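Local coordinates for protein 3-phytase (Klebsiella pneumoniae, PDB 2WNH) that probably hydrolyses phosphate groups from phytate (inositol hexakisphosphate), as a phytase of the histidine acid phosphatase family, at residues Gln390-Arg394 and Pro395-Ala399; Gly111-Gly115 and Cys116-Ile120. The protein carries 3 engineered substitutions. All blocks are in the same frame, centred on the assembly; numbering follows the deposited sequence.

Both contacts are local turns at the surface, each a single unbroken run of ten residues at or just after the end of a helix. Along the chain contact 2 comes first, at the end of helix 99-112, and contact 1 lies in the tail that follows helix 381-388. Their centres are 34 Å apart and their nearest atoms about 19 Å, so they do not touch. The large mixed sheet links them indirectly: strand 91-95, which pairs with strand 284-289, leads towards helix 99-112, whereas contact 1 lies along helix 256-274, which precedes strand 284-289. Contact 2 also meets a second subunit, whereas no other subunit of the assembly touches contact 1. Both lie away from the annotated metal site.

Contact 1: residues Gln390-Arg394 and Pro395-Ala399; sequences QRIDR and PSAPA. Engineered in segment 395-399: Ala397 (natural residue Thr).
With CG of Asp393 anti to the backbone N (chi1 -178°) and OG of Ser396 turned to the side of its own backbone N (chi1 -57°), the carboxylate and the hydroxyl face each other three residues apart. Ser396 OG donates to Asp393 OD2 at 2.6 Å, meeting the anti lone pair of that oxygen, the one directed away from OD1. Asp393 also grips Ser396 through the main chain, since Ser396 N donates to Asp393 O at 2.9 Å. A short acceptor and a short donor thus suit their places: side chain and backbone of each residue close the same turn. The next rung is straighter, Ala397 N to Arg394 O at 2.9 Å with an N-H...O angle of 154°, and the two i to i+3 bonds are characteristic of the single 3-10 turn formed here. Pro395 fits inside this turn because no bond is asked of its nitrogen; its ring crosses the Asp393 side chain at about a right angle, with CD 3.7 Å from OD1.

Arg394 points its CB outward, but its chain bends at chi2 and lays one guanidinium face over Ile392 CG2, 3.7 Å from the plane and above its centre. The same methyl meets the CB of Ala397, an engineered residue (naturally Thr), at 3.9 Å. At the guanidinium edge a water accepts from Arg394 NH1 and donates to Ala397 O, tying the arginine to the far end of the turn.

Helix 256-274 holds the turn in place: Asn268 OD1 takes a bond from Arg394 NH1, Lys261 NZ adds a second partner for Ser396 OG, and Ser264 OG bonds Asp393 N. Ile392 packs on Leu267 and Leu271 of that helix, while Arg391 NH1 reaches Thr299 O on helix 291-301.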
loop_
_atom_site.group_PDB
_atom_site.type_symbol
_atom_site.label_atom_id
_atom_site.label_comp_id
_atom_site.label_asym_id
_atom_site.label_seq_id
_atom_site.Cartn_x
_atom_site.Cartn_y
_atom_site.Cartn_z
ATOM N N GLN B 390 -8.576 -46.591 1.431
ATOM C CA GLN B 390 -8.570 -48.075 1.455
ATOM C C GLN B 390 -7.822 -48.695 2.628
ATOM O O GLN B 390 -8.171 -49.791 3.063
ATOM C CB GLN B 390 -7.851 -48.628 0.235
ATOM C CG GLN B 390 -8.502 -48.453 -1.076
ATOM C CD GLN B 390 -7.560 -48.911 -2.174
ATOM O OE1 GLN B 390 -7.379 -50.117 -2.376
ATOM N NE2 GLN B 390 -6.920 -47.953 -2.867
ATOM N N ARG B 391 -6.744 -48.039 3.066
ATOM C CA ARG B 391 -5.839 -48.600 4.056
ATOM C C ARG B 391 -6.171 -48.122 5.454
ATOM O O ARG B 391 -5.487 -48.498 6.393
ATOM C CB ARG B 391 -4.377 -48.239 3.741
ATOM C CG ARG B 391 -3.796 -48.916 2.509
ATOM C CD ARG B 391 -2.423 -48.340 2.146
ATOM N NE ARG B 391 -1.627 -49.320 1.415
ATOM C CZ ARG B 391 -0.317 -49.216 1.172
ATOM N NH1 ARG B 391 0.379 -48.155 1.576
ATOM N NH2 ARG B 391 0.306 -50.184 0.508
ATOM N N ILE B 392 -7.220 -47.310 5.608
ATOM C CA ILE B 392 -7.632 -46.852 6.942
ATOM C C ILE B 392 -8.023 -48.074 7.783
ATOM O O ILE B 392 -8.726 -48.961 7.299
ATOM C CB ILE B 392 -8.807 -45.842 6.865
ATOM C CG1 ILE B 392 -8.285 -44.479 6.370
ATOM C CG2 ILE B 392 -9.520 -45.690 8.225
ATOM C CD1 ILE B 392 -9.369 -43.515 5.834
ATOM N N ASP B 393 -7.530 -48.115 9.018
ATOM C CA ASP B 393 -7.943 -49.109 9.988
ATOM C C ASP B 393 -9.067 -48.470 10.784
ATOM O O ASP B 393 -8.826 -47.577 11.606
ATOM C CB ASP B 393 -6.775 -49.485 10.916
ATOM C CG ASP B 393 -7.166 -50.557 11.919
ATOM O OD1 ASP B 393 -7.600 -51.633 11.473
ATOM O OD2 ASP B 393 -7.056 -50.315 13.141
ATOM N N ARG B 394 -10.300 -48.916 10.536
ATOM C CA ARG B 394 -11.477 -48.266 11.121
ATOM C C ARG B 394 -11.499 -48.188 12.651
ATOM O O ARG B 394 -11.795 -47.125 13.196
ATOM C CB ARG B 394 -12.783 -48.840 10.559
ATOM C CG ARG B 394 -12.967 -48.600 9.061
ATOM C CD ARG B 394 -13.330 -47.132 8.773
ATOM N NE ARG B 394 -13.096 -46.786 7.373
ATOM C CZ ARG B 394 -13.017 -45.541 6.909
ATOM N NH1 ARG B 394 -13.131 -44.510 7.742
ATOM N NH2 ARG B 394 -12.800 -45.332 5.620
ATOM N N PRO B 395 -11.150 -49.286 13.362
ATOM C CA PRO B 395 -11.055 -49.166 14.823
ATOM C C PRO B 395 -10.065 -48.102 15.299
ATOM O O PRO B 395 -10.198 -47.610 16.416
ATOM C CB PRO B 395 -10.580 -50.561 15.268
ATOM C CG PRO B 395 -11.008 -51.474 14.157
ATOM C CD PRO B 395 -10.870 -50.662 12.900
ATOM N N SER B 396 -9.075 -47.775 14.465
ATOM C CA SER B 396 -8.073 -46.763 14.783
ATOM C C SER B 396 -8.471 -45.385 14.259
ATOM O O SER B 396 -7.683 -44.449 14.327
ATOM C CB SER B 396 -6.715 -47.133 14.195
ATOM O OG SER B 396 -6.287 -48.406 14.653
ATOM N N ALA B 397 -9.709 -45.260 13.787
ATOM C CA ALA B 397 -10.157 -44.002 13.202
ATOM C C ALA B 397 -11.435 -43.476 13.849
ATOM O O ALA B 397 -12.430 -43.321 13.154
ATOM C CB ALA B 397 -10.345 -44.184 11.672
ATOM N N PRO B 398 -11.397 -43.169 15.164
ATOM C CA PRO B 398 -12.594 -42.652 15.816
ATOM C C PRO B 398 -12.923 -41.255 15.296
ATOM O O PRO B 398 -12.024 -40.536 14.837
ATOM C CB PRO B 398 -12.184 -42.565 17.295
ATOM C CG PRO B 398 -10.705 -42.387 17.267
ATOM C CD PRO B 398 -10.248 -43.218 16.093
ATOM N N ALA B 399 -14.198 -40.885 15.349
ATOM C CA ALA B 399 -14.601 -39.533 14.973
ATOM C C ALA B 399 -13.989 -38.529 15.948
ATOM O O ALA B 399 -13.948 -38.770 17.161
ATOM C CB ALA B 399 -16.116 -39.412 14.980
HETATM O O HOH W 1 -13.844 -44.392 10.668
#

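Contact 2: residues Gly111-Gly115 and Cys116-Ile120; sequences GAFPG and CGVAI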
loop_
_atom_site.group_PDB
_atom_site.type_symbol
_atom_site.label_atom_id
_atom_site.label_comp_id
_atom_site.label_asym_id
_atom_site.label_seq_id
_atom_site.Cartn_x
_atom_site.Cartn_y
_atom_site.Cartn_z
ATOM N N GLY B 111 0.922 -14.491 7.022
ATOM C CA GLY B 111 1.233 -14.279 5.609
ATOM C C GLY B 111 -0.011 -14.213 4.733
ATOM O O GLY B 111 -0.156 -13.323 3.870
ATOM N N ALA B 112 -0.909 -15.171 4.933
ATOM C CA ALA B 112 -2.085 -15.306 4.045
ATOM C C ALA B 112 -3.057 -14.149 4.173
ATOM O O ALA B 112 -3.706 -13.808 3.191
ATOM C CB ALA B 112 -2.814 -16.646 4.274
ATOM N N PHE B 113 -3.158 -13.557 5.372
ATOM C CA PHE B 113 -4.113 -12.473 5.647
ATOM C C PHE B 113 -3.389 -11.319 6.321
ATOM O O PHE B 113 -3.470 -11.154 7.541
ATOM C CB PHE B 113 -5.235 -13.019 6.547
ATOM C CG PHE B 113 -5.901 -14.259 5.985
ATOM C CD1 PHE B 113 -6.802 -14.155 4.917
ATOM C CD2 PHE B 113 -5.614 -15.519 6.507
ATOM C CE1 PHE B 113 -7.424 -15.304 4.383
ATOM C CE2 PHE B 113 -6.204 -16.673 5.990
ATOM C CZ PHE B 113 -7.119 -16.584 4.941
ATOM N N PRO B 114 -2.616 -10.552 5.536
ATOM C CA PRO B 114 -1.710 -9.534 6.121
ATOM C C PRO B 114 -2.409 -8.556 7.079
ATOM O O PRO B 114 -3.391 -7.909 6.711
ATOM C CB PRO B 114 -1.157 -8.810 4.894
ATOM C CG PRO B 114 -1.191 -9.897 3.795
ATOM C CD PRO B 114 -2.517 -10.601 4.068
ATOM N N GLY B 115 -1.906 -8.486 8.313
ATOM C CA GLY B 115 -2.386 -7.550 9.331
ATOM C C GLY B 115 -3.780 -7.811 9.871
ATOM O O GLY B 115 -4.348 -6.973 10.555
ATOM N N CYS B 116 -4.335 -8.977 9.553
ATOM C CA CYS B 116 -5.721 -9.302 9.916
ATOM C C CYS B 116 -5.955 -9.866 11.339
ATOM O O CYS B 116 -7.112 -10.116 11.728
ATOM C CB CYS B 116 -6.337 -10.240 8.854
ATOM S SG CYS B 116 -6.485 -9.437 7.264
ATOM N N GLY B 117 -4.891 -10.059 12.106
ATOM C CA GLY B 117 -4.990 -10.677 13.455
ATOM C C GLY B 117 -5.809 -11.967 13.498
ATOM O O GLY B 117 -6.669 -12.130 14.372
ATOM N N VAL B 118 -5.559 -12.869 12.548
ATOM C CA VAL B 118 -6.259 -14.158 12.490
ATOM C C VAL B 118 -5.732 -15.065 13.603
ATOM O O VAL B 118 -4.511 -15.238 13.755
ATOM C CB VAL B 118 -6.128 -14.822 11.110
ATOM C CG1 VAL B 118 -6.891 -16.158 11.084
ATOM C CG2 VAL B 118 -6.684 -13.873 10.021
ATOM N N ALA B 119 -6.658 -15.599 14.399
ATOM C CA ALA B 119 -6.294 -16.506 15.499
ATOM C C ALA B 119 -6.204 -17.957 15.047
ATOM O O ALA B 119 -6.693 -18.341 13.964
ATOM C CB ALA B 119 -7.277 -16.370 16.665
ATOM N N ILE B 120 -5.551 -18.764 15.874
ATOM C CA ILE B 120 -5.447 -20.192 15.621
ATOM C C ILE B 120 -6.056 -20.942 16.819
ATOM O O ILE B 120 -6.383 -20.327 17.861
ATOM C CB ILE B 120 -3.969 -20.629 15.363
ATOM C CG1 ILE B 120 -3.107 -20.337 16.595
ATOM C CG2 ILE B 120 -3.427 -19.923 14.109
ATOM C CD1 ILE B 120 -1.955 -21.292 16.761
HETATM O O HOH W 2 -3.389 -12.289 10.187
#
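The ring of Phe113 meets Val118 CG2 obliquely, CD2 lying 4.0 Å from that methyl, while Ala112 CB sits 3.7 Å above one ring face, offset toward the rim. Phe113 CB takes part as well, at 3.9 Å from Val118 CG2 and 3.8 Å from Cys116 CB. With CG1 of Val118 anti to the backbone N (chi1 -179°), CG2 lies beside that N and makes the touch. The chain reverses in a type II beta turn from Phe113 to Cys116, closed by Cys116 N donating to Phe113 O at 3.1 Å. Pro114 suits the second position with its fixed negative phi, and Gly115 the third, where phi is +69°. Phe113 O accepts a second bond, from a water at 2.9 Å that in turn receives a long one from Val118 N.

The turn breaks the chain away from the end of helix 99-112, and the Cys116-Cys85 disulfide pins it to the loop between helix 58-77 and strand 91-95, where Pro86 touches Phe113, Cys116 and Val118. Just past the turn Gly117 N bonds Asn221 OD1 of the second subunit, while the Phe113 side chain reaches Arg76 of helix 58-77 and Ile91 of strand 91-95.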